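Local coordinates for flagellar hook protein FlgE (Caulobacter crescentus CB15, PDB 5AY6) that probably builds the flagellar hook, a universal joint linking motor to filament, this fragment being a middle part of the hook protein, at residues A[8-16]-A[289-300]; A[214-222]-A[229-237]. One frame throughout, in Å; residues are numbered along the deposited sequence.

Interaction 1: residues A[8-16]-A[289-300]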
# COMPACT_ATOMS: atom_id res chain seq x y z
N GLY A 8 -9.65 4.51 21.03
CA GLY A 8 -8.34 5.13 21.03
C GLY A 8 -7.29 4.06 20.86
O GLY A 8 -7.26 3.09 21.63
N VAL A 9 -6.45 4.20 19.85
CA VAL A 9 -5.40 3.22 19.64
C VAL A 9 -4.11 3.70 20.27
O VAL A 9 -3.61 4.78 19.95
CB VAL A 9 -5.16 2.94 18.15
CG1 VAL A 9 -3.91 2.10 17.97
CG2 VAL A 9 -6.36 2.24 17.53
N ASN A 10 -3.57 2.89 21.17
CA ASN A 10 -2.28 3.17 21.78
C ASN A 10 -1.30 2.07 21.42
O ASN A 10 -1.33 0.98 21.99
CB ASN A 10 -2.42 3.30 23.29
CG ASN A 10 -3.52 4.25 23.69
OD1 ASN A 10 -3.62 5.36 23.17
ND2 ASN A 10 -4.37 3.80 24.61
N ALA A 11 -0.43 2.35 20.45
CA ALA A 11 0.48 1.34 19.95
C ALA A 11 1.70 1.95 19.27
O ALA A 11 1.65 3.09 18.79
CB ALA A 11 -0.25 0.42 18.98
N ASN A 12 2.78 1.19 19.21
CA ASN A 12 3.96 1.63 18.49
C ASN A 12 4.27 0.71 17.32
O ASN A 12 4.15 -0.51 17.42
CB ASN A 12 5.18 1.71 19.41
CG ASN A 12 6.41 2.22 18.69
OD1 ASN A 12 6.47 3.39 18.32
ND2 ASN A 12 7.38 1.35 18.48
N LEU A 13 4.66 1.31 16.20
CA LEU A 13 5.15 0.57 15.05
C LEU A 13 6.66 0.76 14.97
O LEU A 13 7.12 1.90 14.92
CB LEU A 13 4.48 1.05 13.76
CG LEU A 13 2.95 1.06 13.74
CD1 LEU A 13 2.46 1.85 12.53
CD2 LEU A 13 2.41 -0.36 13.70
N ARG A 14 7.42 -0.33 14.96
CA ARG A 14 8.87 -0.20 14.94
C ARG A 14 9.34 0.52 13.68
O ARG A 14 9.11 0.04 12.58
CB ARG A 14 9.57 -1.56 15.04
CG ARG A 14 11.08 -1.40 15.10
CD ARG A 14 11.80 -2.67 15.50
NE ARG A 14 13.24 -2.43 15.56
CZ ARG A 14 14.16 -3.38 15.68
NH1 ARG A 14 13.80 -4.66 15.76
NH2 ARG A 14 15.45 -3.06 15.72
N SER A 15 10.02 1.64 13.85
CA SER A 15 10.43 2.47 12.71
C SER A 15 11.42 1.75 11.79
O SER A 15 11.45 2.02 10.59
CB SER A 15 11.03 3.79 13.19
OG SER A 15 12.27 3.58 13.83
N GLU A 16 12.21 0.84 12.36
CA GLU A 16 13.22 0.11 11.59
C GLU A 16 12.68 -1.18 10.97
O GLU A 16 13.45 -1.93 10.37
CB GLU A 16 14.43 -0.25 12.45
CG GLU A 16 15.27 0.92 12.93
CD GLU A 16 16.49 0.46 13.73
OE1 GLU A 16 16.58 -0.74 14.09
OE2 GLU A 16 17.33 1.33 14.06
N GLY A 289 -1.82 7.07 21.51
CA GLY A 289 -1.73 7.34 20.09
C GLY A 289 -0.93 6.29 19.35
O GLY A 289 -0.33 5.39 19.95
N LEU A 290 -0.92 6.40 18.02
CA LEU A 290 -0.13 5.52 17.18
C LEU A 290 1.22 6.16 16.91
O LEU A 290 1.29 7.23 16.30
CB LEU A 290 -0.87 5.24 15.87
CG LEU A 290 -0.20 4.27 14.90
CD1 LEU A 290 -0.14 2.87 15.50
CD2 LEU A 290 -0.92 4.27 13.56
N THR A 291 2.29 5.52 17.37
CA THR A 291 3.64 6.08 17.25
C THR A 291 4.56 5.19 16.44
O THR A 291 4.25 4.02 16.16
CB THR A 291 4.28 6.30 18.63
OG1 THR A 291 4.45 5.03 19.28
CG2 THR A 291 3.40 7.19 19.50
N GLN A 292 5.70 5.75 16.06
CA GLN A 292 6.62 5.07 15.17
C GLN A 292 8.07 5.25 15.67
O GLN A 292 8.93 5.77 14.96
CB GLN A 292 6.43 5.58 13.74
CG GLN A 292 7.12 4.73 12.66
CD GLN A 292 8.18 5.52 11.89
OE1 GLN A 292 8.55 6.63 12.29
NE2 GLN A 292 8.67 4.95 10.81
N TYR A 293 8.32 4.85 16.91
CA TYR A 293 9.67 4.90 17.49
C TYR A 293 10.45 3.64 17.15
O TYR A 293 9.85 2.63 16.80
CB TYR A 293 9.60 5.05 19.01
CG TYR A 293 8.69 6.15 19.48
CD1 TYR A 293 8.78 7.43 18.94
CD2 TYR A 293 7.74 5.92 20.46
CE1 TYR A 293 7.95 8.44 19.37
CE2 TYR A 293 6.91 6.92 20.90
CZ TYR A 293 7.01 8.18 20.35
OH TYR A 293 6.18 9.18 20.78
N ASN A 294 11.77 3.69 17.28
CA ASN A 294 12.58 2.49 17.06
C ASN A 294 12.56 1.59 18.28
O ASN A 294 13.54 1.49 19.02
CB ASN A 294 14.03 2.83 16.71
CG ASN A 294 14.87 1.60 16.43
OD1 ASN A 294 14.35 0.55 16.04
ND2 ASN A 294 16.18 1.71 16.65
N SER A 295 11.42 0.96 18.51
CA SER A 295 11.30 -0.03 19.56
C SER A 295 10.30 -1.06 19.09
O SER A 295 9.69 -0.89 18.04
CB SER A 295 10.86 0.63 20.87
OG SER A 295 9.66 1.36 20.68
N GLN A 296 10.15 -2.14 19.86
CA GLN A 296 9.25 -3.23 19.52
C GLN A 296 7.90 -2.73 19.02
O GLN A 296 7.31 -1.82 19.60
CB GLN A 296 9.05 -4.14 20.75
CG GLN A 296 7.99 -5.22 20.58
CD GLN A 296 8.40 -6.30 19.58
OE1 GLN A 296 9.50 -6.85 19.66
NE2 GLN A 296 7.51 -6.59 18.64
N SER A 297 7.42 -3.31 17.92
CA SER A 297 6.05 -3.09 17.49
C SER A 297 5.15 -3.74 18.53
O SER A 297 5.28 -4.93 18.80
CB SER A 297 5.78 -3.69 16.11
OG SER A 297 6.37 -2.92 15.08
N VAL A 298 4.26 -2.96 19.14
CA VAL A 298 3.44 -3.49 20.22
C VAL A 298 2.14 -2.70 20.38
O VAL A 298 2.11 -1.49 20.15
CB VAL A 298 4.22 -3.49 21.56
CG1 VAL A 298 4.58 -2.08 21.98
CG2 VAL A 298 3.44 -4.20 22.66
N VAL A 299 1.08 -3.39 20.75
CA VAL A 299 -0.16 -2.74 21.16
C VAL A 299 -0.12 -2.51 22.67
O VAL A 299 -0.15 -3.47 23.44
CB VAL A 299 -1.40 -3.57 20.78
CG1 VAL A 299 -2.67 -2.87 21.24
CG2 VAL A 299 -1.43 -3.82 19.28
N GLN A 300 -0.05 -1.25 23.08
CA GLN A 300 -0.02 -0.92 24.50
C GLN A 300 -1.41 -1.07 25.10
O GLN A 300 -1.57 -1.70 26.15
CB GLN A 300 0.51 0.50 24.70
CG GLN A 300 1.89 0.70 24.08
CD GLN A 300 2.11 2.11 23.57
OE1 GLN A 300 1.29 3.00 23.79
NE2 GLN A 300 3.23 2.31 22.88
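Asn-12, at the end of strand 8-12, reaches into the loop that joins the two strands of 289-300 and ties it down with its side-chain amide. With CG anti to the backbone N (chi1 -178°), the chain leaves the strand and runs into the loop. CB passes Thr-291 OG1 at 3.4 Å, the two side chains crossing at about a right angle. Beyond CG, OD1 accepts two bonds in the plane of its own carbonyl, each on a lone pair: one from Tyr-293 N at 2.7 Å, the other from Thr-291 OG1 at 2.8 Å. On the far branch, ND2 donates to Tyr-293 O at 3.2 Å, in the plane of the Asn-12 amide but above the plane of the acceptor, and more weakly to Gln-296 O. The amide is thus gripped at both ends and its rotation fixed. Ser-15 N meets the same Tyr-293 O from the opposite face, at 3.1 Å.

Farther along, Arg-14 N donates an almost straight bond of 2.8 Å to Ser-297 OG. The extended Arg-14 chain lies beside Asn-294, pointing the same way, and its NE donates in the guanidinium plane to Asn-294 OD1 at 3.2 Å; NH2 of Arg-14 also forms a salt bridge with Glu-16. Leu-13 CG rests on Leu-290 CD1 at 4.0 Å, and Phe-222 and Trp-196 cover Leu-13 as well.

Main-chain hydrogen bonds do the rest: Ala-11 and Leu-13 exchange them with Gly-289 and Thr-291 on one flank, while Asn-10 O and Asn-12 bond to Gln-300 N and Val-298 on the other. The N-terminal strand therefore lies between 277-291, parallel to it, and the antiparallel 298-304, a central strand of a mixed beta sheet.

Interaction 2: residues A[214-222]-A[229-237]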
# COMPACT_ATOMS: atom_id res chain seq x y z
N GLN A 214 -12.85 -5.81 3.85
CA GLN A 214 -12.15 -4.53 3.81
C GLN A 214 -13.11 -3.34 3.96
O GLN A 214 -14.16 -3.27 3.31
CB GLN A 214 -11.35 -4.39 2.52
CG GLN A 214 -10.30 -3.29 2.58
CD GLN A 214 -9.57 -3.12 1.26
OE1 GLN A 214 -10.08 -2.51 0.33
NE2 GLN A 214 -8.36 -3.66 1.19
N ILE A 215 -12.72 -2.40 4.82
CA ILE A 215 -13.51 -1.20 5.11
C ILE A 215 -12.93 0.01 4.39
O ILE A 215 -13.65 0.77 3.74
CB ILE A 215 -13.56 -0.94 6.63
CG1 ILE A 215 -14.34 -2.06 7.33
CG2 ILE A 215 -14.18 0.42 6.94
CD1 ILE A 215 -14.24 -2.02 8.84
N SER A 216 -11.61 0.17 4.50
CA SER A 216 -10.93 1.29 3.86
C SER A 216 -9.43 1.04 3.79
O SER A 216 -8.90 0.16 4.47
CB SER A 216 -11.20 2.59 4.61
OG SER A 216 -10.59 2.54 5.88
N THR A 217 -8.74 1.83 2.97
CA THR A 217 -7.29 1.71 2.85
C THR A 217 -6.67 3.09 2.85
O THR A 217 -7.35 4.08 2.57
CB THR A 217 -6.88 0.97 1.57
OG1 THR A 217 -7.15 1.79 0.43
CG2 THR A 217 -7.64 -0.34 1.43
N GLY A 218 -5.39 3.17 3.16
CA GLY A 218 -4.72 4.45 3.19
C GLY A 218 -3.24 4.34 3.48
O GLY A 218 -2.77 3.34 4.02
N ILE A 219 -2.51 5.39 3.12
CA ILE A 219 -1.10 5.50 3.44
C ILE A 219 -0.94 6.37 4.68
O ILE A 219 -1.43 7.50 4.72
CB ILE A 219 -0.29 6.08 2.27
CG1 ILE A 219 -0.48 5.21 1.03
CG2 ILE A 219 1.17 6.19 2.64
CD1 ILE A 219 0.24 5.72 -0.21
N ILE A 220 -0.28 5.83 5.70
CA ILE A 220 -0.07 6.56 6.94
C ILE A 220 1.37 7.08 6.98
O ILE A 220 2.30 6.35 6.63
CB ILE A 220 -0.36 5.67 8.17
CG1 ILE A 220 -1.85 5.32 8.22
CG2 ILE A 220 0.05 6.37 9.45
CD1 ILE A 220 -2.22 4.45 9.40
N GLU A 221 1.54 8.33 7.39
CA GLU A 221 2.87 8.92 7.49
C GLU A 221 3.21 9.30 8.93
O GLU A 221 2.34 9.72 9.70
CB GLU A 221 2.98 10.15 6.59
CG GLU A 221 2.77 9.88 5.11
CD GLU A 221 4.04 9.45 4.39
OE1 GLU A 221 4.90 8.79 5.02
OE2 GLU A 221 4.18 9.76 3.19
N PHE A 222 4.48 9.16 9.29
CA PHE A 222 4.95 9.62 10.59
C PHE A 222 6.03 10.68 10.41
O PHE A 222 6.63 10.79 9.35
CB PHE A 222 5.48 8.45 11.41
CG PHE A 222 4.43 7.44 11.79
CD1 PHE A 222 4.16 6.36 10.96
CD2 PHE A 222 3.72 7.57 12.97
CE1 PHE A 222 3.20 5.43 11.30
CE2 PHE A 222 2.76 6.64 13.32
CZ PHE A 222 2.50 5.57 12.48
N LYS A 229 1.77 11.84 11.47
CA LYS A 229 1.76 13.04 10.65
C LYS A 229 0.45 13.17 9.89
O LYS A 229 -0.21 14.21 9.94
CB LYS A 229 2.96 13.01 9.69
CG LYS A 229 3.16 14.28 8.87
CD LYS A 229 4.53 14.27 8.23
CE LYS A 229 4.66 15.33 7.15
NZ LYS A 229 5.98 15.26 6.46
N ASN A 230 0.07 12.11 9.18
CA ASN A 230 -1.23 12.05 8.53
C ASN A 230 -1.66 10.61 8.25
O ASN A 230 -0.84 9.69 8.29
CB ASN A 230 -1.24 12.85 7.22
CG ASN A 230 -0.36 12.24 6.16
OD1 ASN A 230 -0.79 11.34 5.43
ND2 ASN A 230 0.87 12.72 6.05
N THR A 231 -2.95 10.43 7.98
CA THR A 231 -3.50 9.10 7.77
C THR A 231 -4.02 8.92 6.34
O THR A 231 -4.77 7.98 6.07
CB THR A 231 -4.64 8.82 8.75
OG1 THR A 231 -5.66 9.82 8.61
CG2 THR A 231 -4.13 8.84 10.18
N GLY A 232 -3.62 9.81 5.44
CA GLY A 232 -4.04 9.74 4.05
C GLY A 232 -5.54 9.66 3.92
O GLY A 232 -6.27 10.40 4.58
N SER A 233 -6.02 8.73 3.10
CA SER A 233 -7.45 8.56 2.90
C SER A 233 -8.02 7.41 3.71
O SER A 233 -9.11 6.92 3.42
CB SER A 233 -7.75 8.33 1.42
OG SER A 233 -7.19 7.10 1.00
N LEU A 234 -7.29 6.97 4.73
CA LEU A 234 -7.72 5.83 5.54
C LEU A 234 -9.08 6.10 6.18
O LEU A 234 -9.92 5.21 6.26
CB LEU A 234 -6.68 5.51 6.62
CG LEU A 234 -6.98 4.29 7.50
CD1 LEU A 234 -7.12 3.02 6.66
CD2 LEU A 234 -5.90 4.13 8.56
N PHE A 235 -9.29 7.33 6.64
CA PHE A 235 -10.57 7.73 7.20
C PHE A 235 -11.26 8.74 6.28
O PHE A 235 -12.05 9.56 6.74
CB PHE A 235 -10.41 8.33 8.60
CG PHE A 235 -9.68 7.44 9.57
CD1 PHE A 235 -10.35 6.42 10.23
CD2 PHE A 235 -8.34 7.64 9.84
CE1 PHE A 235 -9.68 5.61 11.12
CE2 PHE A 235 -7.67 6.83 10.73
CZ PHE A 235 -8.34 5.82 11.37
N GLY A 236 -10.96 8.67 4.99
CA GLY A 236 -11.49 9.63 4.04
C GLY A 236 -11.07 11.04 4.38
O GLY A 236 -9.88 11.32 4.52
N THR A 237 -12.04 11.94 4.52
CA THR A 237 -11.76 13.31 4.91
C THR A 237 -12.43 13.65 6.24
O THR A 237 -12.58 14.83 6.58
CB THR A 237 -12.25 14.32 3.85
OG1 THR A 237 -13.65 14.13 3.64
CG2 THR A 237 -11.50 14.12 2.53
O HOH W 1 -9.36 5.50 1.15
O HOH W 2 -7.57 4.84 -0.29
O HOH W 3 -3.81 7.48 1.32
O HOH W 4 -0.42 9.71 3.26
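Glu-221 and Asn-230 form the one antiparallel, hydrogen-bonded pair of this contact. Among main-chain bonds, Glu-221 N donates to Asn-230 O at 2.9 Å, nearly straight at 171°. Glu-221 O takes Lys-229 N at 2.8 Å and, weakly, Asn-230 N, so two successive residues face one: a classic beta bulge.

Asn-230 OD1 accepts from Gly-232 N at 3.2 Å, in the carbonyl plane and on a lone pair, which makes an Asx turn; chi1 of 68° sets CG between backbone N and carbonyl carbon and turns the amide back over the chain to reach that N-H. Ser-216 OG donates to Leu-234 O at 2.8 Å, in the carbonyl plane, fastening the other end.

Between these ends the backbones part and water fills in. One water donates hydrogen bonds to Ile-219 O and Asn-230 OD1, another accepts from Ile-219 N and Ser-233 N, and two more join Thr-217 O to Ser-233, one through its carbonyl and one through its hydroxyl. An alanine in place of Asn-230 is likely to leave Gly-232 N and the water on Ile-219 O without their shared acceptor.

Van der Waals contacts complete it: on the face of Asn-230 the methylenes of Glu-221 pack alongside its amide, CB 3.4 Å from ND2, and on the opposite face Ile-220 CD1 touches Leu-234 CD2 at 3.8 Å. Gly-218 passes so close to Leu-234 that a CB would clash with Leu-234 N.

Past the pair, type II' (Thr-231 to Leu-234) and type I (Ser-233 to Gly-236) turns carry the chain off. This is a beta hairpin at the edge of an antiparallel sheet in the FlaE D2 family region, its short strand carrying the bulge and then giving way to turns water-linked to its neighbour.

How the interactions relate
From the N terminus, strand 6-12 enters a mixed sheet whose neighbouring strands, 277-291 and 298-304, arrive only at the end of the chain. Interaction 1 therefore closes a loop of 272 residues, which includes the separate five-stranded sheet of 24-99. Interaction 2 closes a short hairpin of six intervening residues and lies wholly within that long loop, so the two nest and do not cross. Their centres are about 17 Å apart, yet they meet at Phe-222: its ring packs against Leu-13, Leu-290 and Gln-292, with Phe-222 CG 3.4 Å from Gln-292 CB. Through it, the edge hairpin of the antiparallel sheet is joined to the mixed sheet holding both chain ends.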